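Local coordinates for protease Do-like 2, chloroplastic (Arabidopsis thaliana, PDB 4FLN), which makes the primary cut in the photodamaged D1 protein of plant photosystem II as a chloroplast serine protease built from a trypsin-like domain and PDZ domains, at residues L64-Q69 and G377-P382; S184-I189 and T233-H238; T97-K102 and A124-E129. All blocks are in the same frame, centred on the assembly; numbering follows the deposited sequence.

Contact 1: L64-Q69 and G377-P382; sequences LPWQKQ and GLVFTP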
loop_
_atom_site.group_PDB
_atom_site.type_symbol
_atom_site.label_atom_id
_atom_site.label_comp_id
_atom_site.label_asym_id
_atom_site.label_seq_id
_atom_site.Cartn_x
_atom_site.Cartn_y
_atom_site.Cartn_z
ATOM N N LEU B 64 -19.561 21.259 9.938
ATOM C CA LEU B 64 -19.760 22.520 10.646
ATOM C C LEU B 64 -20.643 23.438 9.790
ATOM O O LEU B 64 -20.124 24.212 8.984
ATOM C CB LEU B 64 -18.408 23.196 10.900
ATOM C CG LEU B 64 -17.234 22.340 11.394
ATOM C CD1 LEU B 64 -15.900 22.990 11.033
ATOM C CD2 LEU B 64 -17.321 22.077 12.891
ATOM N N PRO B 65 -21.981 23.342 9.931
ATOM C CA PRO B 65 -22.740 24.070 8.909
ATOM C C PRO B 65 -23.098 25.529 9.209
ATOM O O PRO B 65 -24.166 25.968 8.778
ATOM C CB PRO B 65 -24.042 23.276 8.867
ATOM C CG PRO B 65 -24.226 22.831 10.295
ATOM C CD PRO B 65 -22.847 22.549 10.821
ATOM N N TRP B 66 -22.209 26.276 9.857
ATOM C CA TRP B 66 -22.266 27.735 9.889
ATOM C C TRP B 66 -21.192 28.233 8.940
ATOM O O TRP B 66 -20.999 29.431 8.772
ATOM C CB TRP B 66 -22.042 28.270 11.304
ATOM C CG TRP B 66 -20.985 27.516 12.021
ATOM C CD1 TRP B 66 -19.648 27.763 11.996
ATOM C CD2 TRP B 66 -21.167 26.360 12.845
ATOM N NE1 TRP B 66 -18.984 26.839 12.765
ATOM C CE2 TRP B 66 -19.895 25.965 13.296
ATOM C CE3 TRP B 66 -22.286 25.623 13.250
ATOM C CZ2 TRP B 66 -19.706 24.864 14.129
ATOM C CZ3 TRP B 66 -22.098 24.537 14.076
ATOM C CH2 TRP B 66 -20.817 24.166 14.508
ATOM N N GLN B 67 -20.479 27.278 8.349
ATOM C CA GLN B 67 -19.297 27.545 7.535
ATOM C C GLN B 67 -19.451 26.995 6.124
ATOM O O GLN B 67 -20.311 26.150 5.841
ATOM C CB GLN B 67 -18.048 26.899 8.146
ATOM C CG GLN B 67 -17.395 27.651 9.290
ATOM C CD GLN B 67 -16.070 27.020 9.719
ATOM O OE1 GLN B 67 -15.513 26.168 9.019
ATOM N NE2 GLN B 67 -15.563 27.442 10.874
ATOM N N LYS B 68 -18.592 27.476 5.239
ATOM C CA LYS B 68 -18.549 26.969 3.891
ATOM C C LYS B 68 -17.210 26.276 3.613
ATOM O O LYS B 68 -16.217 26.537 4.287
ATOM C CB LYS B 68 -18.852 28.098 2.906
ATOM C CG LYS B 68 -20.301 28.582 3.021
ATOM C CD LYS B 68 -20.719 29.489 1.877
ATOM C CE LYS B 68 -22.233 29.518 1.730
ATOM N NZ LYS B 68 -22.778 28.184 1.333
ATOM N N GLN B 69 -17.201 25.359 2.652
ATOM C CA GLN B 69 -15.962 24.714 2.244
ATOM C C GLN B 69 -15.088 25.682 1.455
ATOM O O GLN B 69 -15.473 26.823 1.200
ATOM C CB GLN B 69 -16.260 23.481 1.400
ATOM C CG GLN B 69 -17.002 22.397 2.151
ATOM C CD GLN B 69 -17.017 21.088 1.398
ATOM O OE1 GLN B 69 -16.835 21.059 0.177
ATOM N NE2 GLN B 69 -17.219 19.992 2.121
ATOM N N GLY B 377 -24.905 24.511 23.665
ATOM C CA GLY B 377 -23.714 24.004 23.017
ATOM C C GLY B 377 -23.975 22.697 22.290
ATOM O O GLY B 377 -23.070 22.161 21.644
ATOM N N LEU B 378 -25.204 22.183 22.383
ATOM C CA LEU B 378 -25.548 20.948 21.677
ATOM C C LEU B 378 -25.929 21.282 20.239
ATOM O O LEU B 378 -26.912 21.978 19.985
ATOM C CB LEU B 378 -26.692 20.183 22.360
ATOM C CG LEU B 378 -26.627 19.730 23.827
ATOM C CD1 LEU B 378 -27.394 18.432 23.996
ATOM C CD2 LEU B 378 -25.207 19.587 24.347
ATOM N N VAL B 379 -25.150 20.770 19.298
ATOM C CA VAL B 379 -25.306 21.155 17.907
ATOM C C VAL B 379 -26.097 20.110 17.130
ATOM O O VAL B 379 -25.680 18.949 17.025
ATOM C CB VAL B 379 -23.934 21.393 17.251
ATOM C CG1 VAL B 379 -24.061 21.484 15.754
ATOM C CG2 VAL B 379 -23.304 22.655 17.812
ATOM N N PHE B 380 -27.240 20.534 16.596
ATOM C CA PHE B 380 -28.130 19.654 15.836
ATOM C C PHE B 380 -28.164 19.966 14.324
ATOM O O PHE B 380 -28.238 21.124 13.922
ATOM C CB PHE B 380 -29.554 19.736 16.401
ATOM C CG PHE B 380 -29.678 19.280 17.828
ATOM C CD1 PHE B 380 -29.617 17.937 18.149
ATOM C CD2 PHE B 380 -29.894 20.191 18.843
ATOM C CE1 PHE B 380 -29.750 17.511 19.452
ATOM C CE2 PHE B 380 -30.024 19.772 20.153
ATOM C CZ PHE B 380 -29.949 18.428 20.456
ATOM N N THR B 381 -28.097 18.929 13.494
ATOM C CA THR B 381 -28.411 19.049 12.067
ATOM C C THR B 381 -29.178 17.828 11.582
ATOM O O THR B 381 -29.153 16.771 12.229
ATOM C CB THR B 381 -27.166 19.155 11.172
ATOM O OG1 THR B 381 -26.144 18.295 11.681
ATOM C CG2 THR B 381 -26.658 20.562 11.106
ATOM N N PRO B 382 -29.856 17.961 10.430
ATOM C CA PRO B 382 -30.463 16.787 9.803
ATOM C C PRO B 382 -29.374 15.896 9.209
ATOM O O PRO B 382 -28.356 16.383 8.715
ATOM C CB PRO B 382 -31.343 17.390 8.705
ATOM C CG PRO B 382 -31.488 18.828 9.061
ATOM C CD PRO B 382 -30.192 19.193 9.703
#
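Pro65 and Thr381 reach toward each other, ring carbon CG of Pro65 meeting methyl CG2 of Thr381 at 3.4 Å. Beside them Trp66 crosses Val379 at about a right angle: methyl CG1 of Val379 lies near the plane of the indole, at its edge, 4.0 Å from Trp66 CZ3. No hydrogen bond spans the segments, so the joint rests on hydrocarbon packing, which suits a rigid proline, a broad indole and two branched strand residues. Val379 and Thr381, two apart on strand 378-382, show the same face to the loop. A chi1 of 38° places the methyl of Thr381 beside the backbone N, where it meets the proline, and holds OG1 between backbone N and carbonyl carbon.

Behind this first shell, Gln67 N donates to Leu64 O (3.2 Å), closing a beta turn with Pro65 and Trp66 at its corners. Leu64 CB rests 3.7 Å above one indole face, toward the rim, and Tyr372 meets the Trp66 ring edge-to-face.

The loop between strands 50-57 and 72-82 of the protease domain thus docks on a PDZ-domain strand that pairs with strands 373-375 and 417-422, while Leu387 of helix 385-391 packs on Thr381.

Contact 2: S184-I189 and T233-H238; sequences SDLLGI and TTVVSH
Val235 is wedged against the strand with both of its methyls. CG1 of Val235 packs against Leu186 CD1 at 4.1 Å, the two side chains crossing at about a right angle, while CG2 of Val235 sits 3.7 Å from the backbone oxygen Leu187 O. The branching at CB makes this double contact possible: with CG1 anti to the backbone N (chi1 171°), the methyls diverge to reach two successive strand residues. This is the close-packed part, where the axes of the short segments come within 8.4 Å, a separation that a compact valine suits. The polar atom it touches has a partner of its own, since Leu187 O is hydrogen-bonded to the hydroxyl of Tyr179.

The flank at Thr234 is the more open side: this residue is partly exposed and meets the strand through one atom. Here CD2 of Leu187 lies 3.7 Å from Thr234 OG1, a van der Waals contact between a methyl and a hydroxyl oxygen, with no hydrogen bond. Leu187 reaches it because its CG stands anti to the backbone N (chi1 -178°). Threonine suits this border, offering a small side chain that tolerates both the leucine and a more polar setting. Further along, Ser237 turns back on its own helix: Thr233 O accepts from Ser237 N and, at 2.9 Å, from Ser237 OG, which stands well above the carbonyl plane.

Leu186 also packs on a modified side chain of the bound peptide and lies about 8 Å, side chain to side chain, from Asp122, probably of the charge relay. A helix that follows the last strand of the second beta barrel and leans on that barrel is characteristic of the chymotrypsin fold.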
loop_
_atom_site.group_PDB
_atom_site.type_symbol
_atom_site.label_atom_id
_atom_site.label_comp_id
_atom_site.label_asym_id
_atom_site.label_seq_id
_atom_site.Cartn_x
_atom_site.Cartn_y
_atom_site.Cartn_z
ATOM N N SER B 184 -31.617 8.371 -8.531
ATOM C CA SER B 184 -32.682 7.856 -9.380
ATOM C C SER B 184 -32.096 6.997 -10.489
ATOM O O SER B 184 -30.877 6.894 -10.614
ATOM C CB SER B 184 -33.490 9.014 -9.967
ATOM N N ASP B 185 -32.968 6.393 -11.293
ATOM C CA ASP B 185 -32.545 5.568 -12.423
ATOM C C ASP B 185 -33.253 5.998 -13.696
ATOM O O ASP B 185 -34.469 5.881 -13.814
ATOM C CB ASP B 185 -32.798 4.082 -12.160
ATOM C CG ASP B 185 -31.574 3.369 -11.599
ATOM O OD1 ASP B 185 -30.956 3.904 -10.653
ATOM O OD2 ASP B 185 -31.222 2.277 -12.107
ATOM N N LEU B 186 -32.474 6.490 -14.650
ATOM C CA LEU B 186 -33.008 6.984 -15.902
ATOM C C LEU B 186 -32.314 6.324 -17.091
ATOM O O LEU B 186 -31.237 5.755 -16.961
ATOM C CB LEU B 186 -32.837 8.495 -15.980
ATOM C CG LEU B 186 -33.337 9.296 -14.780
ATOM C CD1 LEU B 186 -32.961 10.755 -14.933
ATOM C CD2 LEU B 186 -34.841 9.146 -14.619
ATOM N N LEU B 187 -32.937 6.400 -18.259
ATOM C CA LEU B 187 -32.351 5.798 -19.438
ATOM C C LEU B 187 -30.992 6.466 -19.644
ATOM O O LEU B 187 -30.790 7.607 -19.221
ATOM C CB LEU B 187 -33.269 6.014 -20.638
ATOM C CG LEU B 187 -32.931 5.436 -22.016
ATOM C CD1 LEU B 187 -33.055 3.919 -22.026
ATOM C CD2 LEU B 187 -33.851 6.037 -23.061
ATOM N N GLY B 188 -30.052 5.741 -20.246
ATOM C CA GLY B 188 -28.739 6.279 -20.543
ATOM C C GLY B 188 -28.109 5.571 -21.724
ATOM O O GLY B 188 -28.438 4.423 -22.002
ATOM N N ILE B 189 -27.200 6.256 -22.413
ATOM C CA ILE B 189 -26.492 5.685 -23.550
ATOM C C ILE B 189 -25.038 5.479 -23.175
ATOM O O ILE B 189 -24.393 6.399 -22.688
ATOM C CB ILE B 189 -26.535 6.621 -24.779
ATOM C CG1 ILE B 189 -27.978 6.961 -25.155
ATOM C CG2 ILE B 189 -25.807 6.002 -25.967
ATOM C CD1 ILE B 189 -28.084 8.113 -26.132
ATOM N N THR B 233 -31.223 12.288 -25.350
ATOM C CA THR B 233 -32.190 13.307 -25.730
ATOM C C THR B 233 -33.512 13.199 -24.976
ATOM O O THR B 233 -34.070 14.208 -24.546
ATOM C CB THR B 233 -32.493 13.220 -27.231
ATOM O OG1 THR B 233 -31.323 13.572 -27.959
ATOM C CG2 THR B 233 -33.624 14.165 -27.621
ATOM N N THR B 234 -34.019 11.979 -24.829
ATOM C CA THR B 234 -35.317 11.783 -24.191
ATOM C C THR B 234 -35.349 12.276 -22.741
ATOM O O THR B 234 -36.336 12.865 -22.304
ATOM C CB THR B 234 -35.790 10.320 -24.287
ATOM O OG1 THR B 234 -34.965 9.489 -23.468
ATOM C CG2 THR B 234 -35.681 9.836 -25.719
ATOM N N VAL B 235 -34.269 12.047 -22.000
ATOM C CA VAL B 235 -34.199 12.516 -20.627
ATOM C C VAL B 235 -34.071 14.017 -20.653
ATOM O O VAL B 235 -34.568 14.712 -19.772
ATOM C CB VAL B 235 -32.993 11.947 -19.888
ATOM C CG1 VAL B 235 -32.847 12.623 -18.544
ATOM C CG2 VAL B 235 -33.140 10.453 -19.723
ATOM N N VAL B 236 -33.397 14.512 -21.681
ATOM C CA VAL B 236 -33.252 15.948 -21.873
ATOM C C VAL B 236 -34.572 16.622 -22.211
ATOM O O VAL B 236 -34.882 17.679 -21.653
ATOM C CB VAL B 236 -32.242 16.283 -22.975
ATOM C CG1 VAL B 236 -32.224 17.783 -23.214
ATOM C CG2 VAL B 236 -30.872 15.782 -22.585
ATOM N N SER B 237 -35.338 16.018 -23.124
ATOM C CA SER B 237 -36.649 16.554 -23.510
ATOM C C SER B 237 -37.493 16.687 -22.269
ATOM O O SER B 237 -38.068 17.741 -22.007
ATOM C CB SER B 237 -37.388 15.629 -24.478
ATOM O OG SER B 237 -36.594 15.287 -25.596
ATOM N N HIS B 238 -37.550 15.600 -21.503
ATOM C CA HIS B 238 -38.327 15.556 -20.279
ATOM C C HIS B 238 -37.988 16.739 -19.396
ATOM O O HIS B 238 -38.864 17.368 -18.818
ATOM C CB HIS B 238 -38.053 14.262 -19.524
ATOM C CG HIS B 238 -38.916 14.081 -18.318
ATOM N ND1 HIS B 238 -38.799 14.874 -17.195
ATOM C CD2 HIS B 238 -39.916 13.206 -18.059
ATOM C CE1 HIS B 238 -39.684 14.490 -16.294
ATOM N NE2 HIS B 238 -40.379 13.484 -16.797
#

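Contact 3: T97-K102 and A124-E129; sequences TQVKVK and ALLSVE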
loop_
_atom_site.group_PDB
_atom_site.type_symbol
_atom_site.label_atom_id
_atom_site.label_comp_id
_atom_site.label_asym_id
_atom_site.label_seq_id
_atom_site.Cartn_x
_atom_site.Cartn_y
_atom_site.Cartn_z
ATOM N N THR B 97 -20.948 30.167 -7.448
ATOM C CA THR B 97 -20.694 31.521 -6.980
ATOM C C THR B 97 -20.780 32.461 -8.171
ATOM O O THR B 97 -21.414 33.515 -8.116
ATOM C CB THR B 97 -19.312 31.638 -6.349
ATOM O OG1 THR B 97 -19.278 30.872 -5.138
ATOM C CG2 THR B 97 -18.999 33.085 -6.041
ATOM N N GLN B 98 -20.123 32.060 -9.251
ATOM C CA GLN B 98 -20.239 32.741 -10.530
ATOM C C GLN B 98 -19.966 31.743 -11.657
ATOM O O GLN B 98 -19.267 30.737 -11.473
ATOM C CB GLN B 98 -19.284 33.934 -10.611
ATOM C CG GLN B 98 -17.818 33.559 -10.527
ATOM C CD GLN B 98 -16.901 34.758 -10.634
ATOM O OE1 GLN B 98 -15.761 34.636 -11.078
ATOM N NE2 GLN B 98 -17.390 35.925 -10.222
ATOM N N VAL B 99 -20.532 32.022 -12.822
ATOM C CA VAL B 99 -20.422 31.118 -13.941
ATOM C C VAL B 99 -20.102 31.906 -15.201
ATOM O O VAL B 99 -20.791 32.880 -15.544
ATOM C CB VAL B 99 -21.716 30.315 -14.114
ATOM C CG1 VAL B 99 -21.629 29.418 -15.343
ATOM C CG2 VAL B 99 -21.990 29.496 -12.861
ATOM N N LYS B 100 -19.040 31.490 -15.877
ATOM C CA LYS B 100 -18.549 32.214 -17.039
ATOM C C LYS B 100 -18.393 31.253 -18.205
ATOM O O LYS B 100 -18.037 30.090 -18.026
ATOM C CB LYS B 100 -17.208 32.878 -16.713
ATOM C CG LYS B 100 -16.873 32.885 -15.219
ATOM C CD LYS B 100 -15.374 32.729 -14.968
ATOM C CE LYS B 100 -15.061 32.542 -13.486
ATOM N NZ LYS B 100 -13.621 32.214 -13.243
ATOM N N VAL B 101 -18.662 31.731 -19.408
ATOM C CA VAL B 101 -18.557 30.866 -20.571
ATOM C C VAL B 101 -17.739 31.510 -21.683
ATOM O O VAL B 101 -17.735 32.731 -21.848
ATOM C CB VAL B 101 -19.940 30.470 -21.100
ATOM C CG1 VAL B 101 -20.626 29.552 -20.110
ATOM C CG2 VAL B 101 -20.778 31.711 -21.362
ATOM N N LYS B 102 -17.045 30.680 -22.447
ATOM C CA LYS B 102 -16.140 31.186 -23.462
ATOM C C LYS B 102 -16.449 30.527 -24.798
ATOM O O LYS B 102 -16.501 29.305 -24.899
ATOM C CB LYS B 102 -14.689 30.935 -23.037
ATOM C CG LYS B 102 -13.632 31.625 -23.879
ATOM C CD LYS B 102 -12.255 31.456 -23.242
ATOM C CE LYS B 102 -11.131 32.046 -24.098
ATOM N NZ LYS B 102 -10.811 31.210 -25.296
ATOM N N ALA B 124 -28.339 21.200 -16.543
ATOM C CA ALA B 124 -28.569 22.584 -16.177
ATOM C C ALA B 124 -28.669 23.427 -17.428
ATOM O O ALA B 124 -28.000 23.160 -18.428
ATOM C CB ALA B 124 -27.479 23.100 -15.258
ATOM N N LEU B 125 -29.537 24.429 -17.373
ATOM C CA LEU B 125 -29.690 25.361 -18.465
ATOM C C LEU B 125 -29.035 26.655 -18.031
ATOM O O LEU B 125 -29.057 26.994 -16.849
ATOM C CB LEU B 125 -31.166 25.577 -18.759
ATOM C CG LEU B 125 -31.577 25.455 -20.223
ATOM C CD1 LEU B 125 -30.923 24.242 -20.850
ATOM C CD2 LEU B 125 -33.092 25.372 -20.338
ATOM N N LEU B 126 -28.421 27.363 -18.970
ATOM C CA LEU B 126 -27.835 28.659 -18.662
ATOM C C LEU B 126 -28.301 29.705 -19.669
ATOM O O LEU B 126 -28.540 29.395 -20.847
ATOM C CB LEU B 126 -26.307 28.590 -18.673
ATOM C CG LEU B 126 -25.546 27.549 -17.859
ATOM C CD1 LEU B 126 -24.076 27.620 -18.224
ATOM C CD2 LEU B 126 -25.725 27.760 -16.374
ATOM N N SER B 127 -28.422 30.942 -19.200
ATOM C CA SER B 127 -28.714 32.074 -20.079
ATOM C C SER B 127 -27.466 32.936 -20.144
ATOM O O SER B 127 -26.648 32.916 -19.220
ATOM C CB SER B 127 -29.904 32.894 -19.564
ATOM O OG SER B 127 -29.605 33.522 -18.328
ATOM N N VAL B 128 -27.295 33.662 -21.243
ATOM C CA VAL B 128 -26.122 34.519 -21.380
ATOM C C VAL B 128 -26.425 35.940 -21.849
ATOM O O VAL B 128 -27.321 36.167 -22.662
ATOM C CB VAL B 128 -25.042 33.885 -22.273
ATOM C CG1 VAL B 128 -24.385 34.940 -23.157
ATOM C CG2 VAL B 128 -24.010 33.187 -21.410
ATOM N N GLU B 129 -25.662 36.886 -21.309
ATOM C CA GLU B 129 -25.784 38.295 -21.656
ATOM C C GLU B 129 -24.441 38.932 -22.052
ATOM O O GLU B 129 -23.518 39.014 -21.236
ATOM C CB GLU B 129 -26.428 39.065 -20.502
ATOM C CG GLU B 129 -25.890 38.682 -19.135
ATOM C CD GLU B 129 -26.330 39.646 -18.052
ATOM O OE1 GLU B 129 -27.043 40.620 -18.381
ATOM O OE2 GLU B 129 -25.963 39.433 -16.877
#
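Leu126 pushes one methyl, CD1, into the notch between Val99 and Val101, alternate residues that project from the same face of strand 98-102. That methyl lies 4.2 Å from Val99 CG1 and 4.4 Å from Val101 CG1. Val99 and Leu126 cross at about a right angle; the longer leucine spans the gap while the short valines form the walls of the notch. Leu126 extends into it with CG anti to the carbonyl carbon (chi1 -52°).

The fit is reciprocal. Val101 is itself a knob facing the dip between Leu126 and Val128: its CG1 looks to the leucine, and its CG2 meets Val128 CG2 at 3.6 Å. These two valines slide past each other in opposite directions. The strands run at 71° to one another, with axes 9.1 Å apart, a spacing bridged by side chains and not by backbone bonding.

In the sheet, strand 110-118 lies between the two, so the contact reaches across the interior of the first six-stranded barrel of the protease domain. Val114 and Leu86 adjoin Leu126, and Phe133 covers both Val101 and Val128. On the other side of strand 98-102, Lys100 and Gln98 pack on a neighbouring subunit.

Every touching atom is an aliphatic carbon and all four residues are buried. Adhesion therefore comes from dispersion and the exclusion of water; shape complementarity governs the side-chain fit, while the hydrogen-bonded sheet, through strand 110-118, places the strands.

From the N terminus, residues 64-69 come first, but their partner is the last to arrive. Contact 3 closes a short loop within the first protease barrel, where 124-129 returns across 97-102. Contact 2 follows in series, closing a second loop as helix 233-238 comes back to strand 185-189 of the second barrel. Only after the first PDZ range has been traversed does 377-382 close contact 1, whose long loop contains both of the others. Contact 3 thus lies within the first barrel and contact 2 joins the following helix to the second, whereas contact 1 joins the protease domain to the second PDZ range. Contacts 1 and 2 lie 35 Å apart, centre to centre, while contacts 1 and 3 both border a neighbouring subunit.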